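Long-range contact in fibronectin-binding protein BBK32 (Borrelia burgdorferi, PDB 6N1L), which binds fibronectin and probably blocks the classical complement pathway by binding and inhibiting the protease C1r: residues I30-M44 with A57-L69. Numbering follows the deposited sequence.
Sequences IYNTYTLFSTKLTQM and AKEEAAKFTKEDL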
loop_
_atom_site.group_PDB
_atom_site.type_symbol
_atom_site.label_atom_id
_atom_site.label_comp_id
_atom_site.label_asym_id
_atom_site.label_seq_id
_atom_site.Cartn_x
_atom_site.Cartn_y
_atom_site.Cartn_z
ATOM N N ILE A 30 -0.858 4.127 3.350
ATOM C CA ILE A 30 -0.736 4.839 2.084
ATOM C C ILE A 30 -2.069 5.480 1.707
ATOM O O ILE A 30 -2.115 6.633 1.267
ATOM C CB ILE A 30 -0.241 3.901 0.969
ATOM C CG1 ILE A 30 1.190 3.422 1.235
ATOM C CG2 ILE A 30 -0.264 4.623 -0.365
ATOM C CD1 ILE A 30 1.611 2.192 0.359
ATOM N N TYR A 31 -3.171 4.731 1.847
ATOM C CA TYR A 31 -4.468 5.275 1.454
ATOM C C TYR A 31 -4.865 6.443 2.360
ATOM O O TYR A 31 -5.409 7.448 1.886
ATOM C CB TYR A 31 -5.540 4.178 1.472
ATOM C CG TYR A 31 -6.883 4.683 1.028
ATOM C CD1 TYR A 31 -7.106 5.029 -0.297
ATOM C CD2 TYR A 31 -7.922 4.827 1.930
ATOM C CE1 TYR A 31 -8.326 5.528 -0.707
ATOM C CE2 TYR A 31 -9.151 5.302 1.525
ATOM C CZ TYR A 31 -9.348 5.651 0.209
ATOM O OH TYR A 31 -10.582 6.133 -0.182
ATOM N N ASN A 32 -4.588 6.322 3.659
ATOM C CA ASN A 32 -4.888 7.426 4.575
ATOM C C ASN A 32 -4.065 8.665 4.241
ATOM O O ASN A 32 -4.558 9.794 4.387
ATOM C CB ASN A 32 -4.642 7.000 6.020
ATOM C CG ASN A 32 -5.677 5.993 6.529
ATOM O OD1 ASN A 32 -6.745 5.806 5.940
ATOM N ND2 ASN A 32 -5.360 5.359 7.638
ATOM N N THR A 33 -2.827 8.480 3.779
ATOM C CA THR A 33 -2.023 9.623 3.342
ATOM C C THR A 33 -2.652 10.303 2.132
ATOM O O THR A 33 -2.776 11.533 2.078
ATOM C CB THR A 33 -0.593 9.184 3.017
ATOM O OG1 THR A 33 -0.023 8.511 4.141
ATOM C CG2 THR A 33 0.286 10.420 2.713
ATOM N N TYR A 34 -3.061 9.510 1.144
ATOM C CA TYR A 34 -3.773 10.054 -0.002
ATOM C C TYR A 34 -5.014 10.833 0.429
ATOM O O TYR A 34 -5.255 11.939 -0.063
ATOM C CB TYR A 34 -4.145 8.913 -0.939
ATOM C CG TYR A 34 -5.159 9.291 -1.982
ATOM C CD1 TYR A 34 -4.815 10.107 -3.047
ATOM C CD2 TYR A 34 -6.461 8.804 -1.908
ATOM C CE1 TYR A 34 -5.762 10.452 -4.020
ATOM C CE2 TYR A 34 -7.403 9.136 -2.868
ATOM C CZ TYR A 34 -7.047 9.954 -3.915
ATOM O OH TYR A 34 -7.991 10.282 -4.866
ATOM N N THR A 35 -5.786 10.296 1.375
ATOM C CA THR A 35 -7.006 10.984 1.803
ATOM C C THR A 35 -6.677 12.337 2.421
ATOM O O THR A 35 -7.295 13.363 2.093
ATOM C CB THR A 35 -7.763 10.114 2.801
ATOM O OG1 THR A 35 -8.218 8.923 2.129
ATOM C CG2 THR A 35 -8.966 10.864 3.365
ATOM N N LEU A 36 -5.671 12.357 3.292
ATOM C CA LEU A 36 -5.255 13.593 3.947
ATOM C C LEU A 36 -4.718 14.600 2.938
ATOM O O LEU A 36 -5.083 15.785 2.976
ATOM C CB LEU A 36 -4.213 13.278 5.025
ATOM C CG LEU A 36 -3.860 14.473 5.927
ATOM C CD1 LEU A 36 -5.079 14.870 6.698
ATOM C CD2 LEU A 36 -2.727 14.079 6.889
ATOM N N PHE A 37 -3.831 14.156 2.037
ATOM C CA PHE A 37 -3.308 15.009 0.973
ATOM C C PHE A 37 -4.457 15.642 0.192
ATOM O O PHE A 37 -4.497 16.863 -0.006
ATOM C CB PHE A 37 -2.404 14.153 0.072
ATOM C CG PHE A 37 -1.591 14.900 -0.949
ATOM C CD1 PHE A 37 -1.377 16.261 -0.877
ATOM C CD2 PHE A 37 -1.012 14.199 -1.995
ATOM C CE1 PHE A 37 -0.616 16.901 -1.833
ATOM C CE2 PHE A 37 -0.252 14.835 -2.953
ATOM C CZ PHE A 37 -0.048 16.189 -2.869
ATOM N N SER A 38 -5.434 14.814 -0.209
ATOM C CA SER A 38 -6.594 15.307 -0.952
ATOM C C SER A 38 -7.316 16.433 -0.221
ATOM O O SER A 38 -7.686 17.442 -0.838
ATOM C CB SER A 38 -7.568 14.159 -1.229
ATOM O OG SER A 38 -6.965 13.180 -2.053
ATOM N N THR A 39 -7.511 16.296 1.094
ATOM C CA THR A 39 -8.230 17.332 1.831
ATOM C C THR A 39 -7.448 18.642 1.889
ATOM O O THR A 39 -8.060 19.715 1.866
ATOM C CB THR A 39 -8.597 16.875 3.248
ATOM O OG1 THR A 39 -7.431 16.723 4.071
ATOM C CG2 THR A 39 -9.372 15.562 3.203
ATOM N N LYS A 40 -6.111 18.583 1.954
ATOM C CA LYS A 40 -5.325 19.817 1.949
ATOM C C LYS A 40 -5.444 20.542 0.616
ATOM O O LYS A 40 -5.492 21.780 0.574
ATOM C CB LYS A 40 -3.851 19.525 2.240
ATOM C CG LYS A 40 -3.552 18.789 3.511
ATOM C CD LYS A 40 -4.256 19.366 4.715
ATOM C CE LYS A 40 -3.934 18.553 5.939
ATOM N NZ LYS A 40 -4.641 19.058 7.122
ATOM N N LEU A 41 -5.453 19.787 -0.486
ATOM C CA LEU A 41 -5.607 20.377 -1.806
ATOM C C LEU A 41 -6.989 20.990 -1.961
ATOM O O LEU A 41 -7.137 22.067 -2.554
ATOM C CB LEU A 41 -5.362 19.319 -2.890
ATOM C CG LEU A 41 -3.943 18.732 -2.926
ATOM C CD1 LEU A 41 -3.877 17.534 -3.865
ATOM C CD2 LEU A 41 -2.900 19.770 -3.325
ATOM N N THR A 42 -8.011 20.321 -1.416
ATOM C CA THR A 42 -9.357 20.884 -1.432
ATOM C C THR A 42 -9.431 22.151 -0.591
ATOM O O THR A 42 -9.957 23.177 -1.042
ATOM C CB THR A 42 -10.361 19.847 -0.930
ATOM O OG1 THR A 42 -10.477 18.795 -1.895
ATOM C CG2 THR A 42 -11.723 20.492 -0.715
ATOM N N GLN A 43 -8.886 22.107 0.629
ATOM C CA GLN A 43 -8.985 23.246 1.540
ATOM C C GLN A 43 -8.304 24.482 0.972
ATOM O O GLN A 43 -8.818 25.600 1.103
ATOM C CB GLN A 43 -8.374 22.895 2.901
ATOM C CG GLN A 43 -9.245 22.017 3.772
ATOM C CD GLN A 43 -8.440 21.247 4.794
ATOM O OE1 GLN A 43 -7.269 21.543 5.026
ATOM N NE2 GLN A 43 -9.058 20.257 5.400
ATOM N N MET A 44 -7.141 24.308 0.340
ATOM C CA MET A 44 -6.377 25.474 -0.092
ATOM C C MET A 44 -7.040 26.217 -1.248
ATOM O O MET A 44 -6.687 27.375 -1.498
ATOM C CB MET A 44 -4.941 25.063 -0.451
ATOM C CG MET A 44 -4.785 24.234 -1.715
ATOM S SD MET A 44 -3.054 23.811 -2.052
ATOM C CE MET A 44 -2.591 25.158 -3.127
ATOM N N ALA A 57 -3.131 25.415 4.756
ATOM C CA ALA A 57 -3.424 24.213 3.979
ATOM C C ALA A 57 -2.470 24.068 2.798
ATOM O O ALA A 57 -2.039 22.957 2.466
ATOM C CB ALA A 57 -4.877 24.243 3.505
ATOM N N LYS A 58 -2.118 25.180 2.159
ATOM C CA LYS A 58 -1.144 25.138 1.076
ATOM C C LYS A 58 0.222 24.670 1.579
ATOM O O LYS A 58 0.875 23.840 0.934
ATOM C CB LYS A 58 -1.057 26.520 0.427
ATOM C CG LYS A 58 -0.182 26.598 -0.808
ATOM C CD LYS A 58 0.042 28.044 -1.234
ATOM C CE LYS A 58 0.501 28.875 -0.052
ATOM N NZ LYS A 58 0.053 30.298 -0.163
ATOM N N GLU A 59 0.674 25.202 2.722
ATOM C CA GLU A 59 1.898 24.701 3.345
ATOM C C GLU A 59 1.805 23.208 3.614
ATOM O O GLU A 59 2.749 22.459 3.345
ATOM C CB GLU A 59 2.178 25.434 4.651
ATOM C CG GLU A 59 2.796 26.794 4.457
ATOM C CD GLU A 59 2.965 27.523 5.769
ATOM O OE1 GLU A 59 3.025 26.843 6.820
ATOM O OE2 GLU A 59 3.020 28.776 5.746
ATOM N N GLU A 60 0.674 22.761 4.164
ATOM C CA GLU A 60 0.543 21.349 4.505
ATOM C C GLU A 60 0.524 20.477 3.257
ATOM O O GLU A 60 1.108 19.390 3.254
ATOM C CB GLU A 60 -0.709 21.128 5.350
ATOM C CG GLU A 60 -0.521 21.529 6.808
ATOM C CD GLU A 60 -1.815 21.955 7.461
ATOM O OE1 GLU A 60 -2.884 21.712 6.858
ATOM O OE2 GLU A 60 -1.760 22.534 8.576
ATOM N N ALA A 61 -0.127 20.937 2.186
ATOM C CA ALA A 61 -0.133 20.158 0.948
ATOM C C ALA A 61 1.274 20.026 0.381
ATOM O O ALA A 61 1.602 19.010 -0.243
ATOM C CB ALA A 61 -1.070 20.799 -0.082
ATOM N N ALA A 62 2.129 21.033 0.605
ATOM C CA ALA A 62 3.498 20.986 0.110
ATOM C C ALA A 62 4.409 20.085 0.936
ATOM O O ALA A 62 5.538 19.824 0.509
ATOM C CB ALA A 62 4.097 22.399 0.070
ATOM N N LYS A 63 3.963 19.615 2.097
ATOM C CA LYS A 63 4.825 18.804 2.945
ATOM C C LYS A 63 4.749 17.318 2.609
ATOM O O LYS A 63 5.576 16.545 3.102
ATOM C CB LYS A 63 4.485 19.032 4.418
ATOM C CG LYS A 63 4.924 20.399 4.947
ATOM C CD LYS A 63 4.612 20.526 6.426
ATOM C CE LYS A 63 4.432 21.980 6.834
ATOM N NZ LYS A 63 4.142 22.124 8.294
ATOM N N PHE A 64 3.803 16.906 1.774
ATOM C CA PHE A 64 3.758 15.515 1.326
ATOM C C PHE A 64 4.865 15.268 0.303
ATOM O O PHE A 64 5.043 16.055 -0.633
ATOM C CB PHE A 64 2.379 15.206 0.726
ATOM C CG PHE A 64 1.263 15.226 1.734
ATOM C CD1 PHE A 64 0.605 16.409 2.053
ATOM C CD2 PHE A 64 0.886 14.059 2.400
ATOM C CE1 PHE A 64 -0.410 16.422 2.991
ATOM C CE2 PHE A 64 -0.130 14.067 3.348
ATOM C CZ PHE A 64 -0.777 15.257 3.652
ATOM N N THR A 65 5.602 14.159 0.462
ATOM C CA THR A 65 6.757 13.885 -0.387
ATOM C C THR A 65 6.575 12.608 -1.197
ATOM O O THR A 65 5.944 11.643 -0.749
ATOM C CB THR A 65 8.054 13.766 0.435
ATOM O OG1 THR A 65 7.986 12.641 1.323
ATOM C CG2 THR A 65 8.282 15.025 1.262
ATOM N N LYS A 66 7.149 12.619 -2.403
ATOM C CA LYS A 66 7.269 11.394 -3.183
ATOM C C LYS A 66 8.181 10.390 -2.498
ATOM O O LYS A 66 7.964 9.176 -2.613
ATOM C CB LYS A 66 7.784 11.710 -4.585
ATOM C CG LYS A 66 7.945 10.475 -5.460
ATOM C CD LYS A 66 8.078 10.858 -6.902
ATOM C CE LYS A 66 7.123 10.052 -7.742
ATOM N NZ LYS A 66 6.903 10.677 -9.060
ATOM N N GLU A 67 9.206 10.876 -1.787
ATOM C CA GLU A 67 10.066 9.990 -1.010
ATOM C C GLU A 67 9.261 9.176 -0.004
ATOM O O GLU A 67 9.492 7.971 0.157
ATOM C CB GLU A 67 11.146 10.805 -0.293
ATOM C CG GLU A 67 12.253 11.326 -1.211
ATOM C CD GLU A 67 11.918 12.661 -1.874
ATOM O OE1 GLU A 67 10.758 13.126 -1.772
ATOM O OE2 GLU A 67 12.826 13.250 -2.503
ATOM N N ASP A 68 8.314 9.817 0.688
ATOM C CA ASP A 68 7.509 9.116 1.680
ATOM C C ASP A 68 6.624 8.061 1.022
ATOM O O ASP A 68 6.454 6.956 1.560
ATOM C CB ASP A 68 6.669 10.121 2.464
ATOM C CG ASP A 68 5.681 9.470 3.399
ATOM O OD1 ASP A 68 6.112 8.820 4.382
ATOM O OD2 ASP A 68 4.456 9.617 3.156
ATOM N N LEU A 69 6.035 8.394 -0.129
ATOM C CA LEU A 69 5.244 7.407 -0.861
ATOM C C LEU A 69 6.119 6.237 -1.300
ATOM O O LEU A 69 5.715 5.066 -1.195
ATOM C CB LEU A 69 4.565 8.062 -2.066
ATOM C CG LEU A 69 3.798 7.145 -3.034
ATOM C CD1 LEU A 69 2.681 6.418 -2.296
ATOM C CD2 LEU A 69 3.241 7.888 -4.246
HETATM O O HOH W 1 2.730 8.353 4.934
#
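Ala-57 opens the contact by setting its methyl group against Gln-43 CB (3.8 Å), where helix 51-61 runs back, roughly antiparallel, along the C-terminal part of helix 9-44. Lys-58 lends its aliphatic stem to Met-44, whose chain crosses it at about a right angle and brings CE to 3.6 Å from Lys-58 CG. Two residues on, Glu-60 forms a salt bridge with Lys-40: NZ lies 3.2 Å from OE1 and approaches from above the carboxylate plane. A bend at chi2 (-48°) lays the lysine chain past Glu-60 CB on its way there. Ala-61 is a small knob in a hole formed by Phe-37, Lys-40, Leu-41 and Met-44. Through a type I turn from Ala-61 to Phe-64 the chain brings Phe-64 back to form an offset stack with Phe-37, centroids 4.7 Å apart and planes at 23°. Each CB sits over the centre of the other ring, while Thr-33 CG2, Leu-36 CG and Lys-40 CG line the edge of Phe-64. Tyr-123 meets Phe-37 edge-to-face, tying helix 122-147 to the stack. Thr-65 then N-caps helix 66-87, its OG1 accepting from Asp-68 N (2.9 Å). A water donates to both Asp-68 OD2 and Thr-33 OG1, the latter also hydrogen-bonded to Lys-29 O. Leu-69 CD1 finally meets Ile-30 CG2 at 4.0 Å. Apolar contacts thus dominate, Phe-64 anchoring the interhelical linker to helix 9-44, and the polar links between the two segments are one salt bridge and one water bridge.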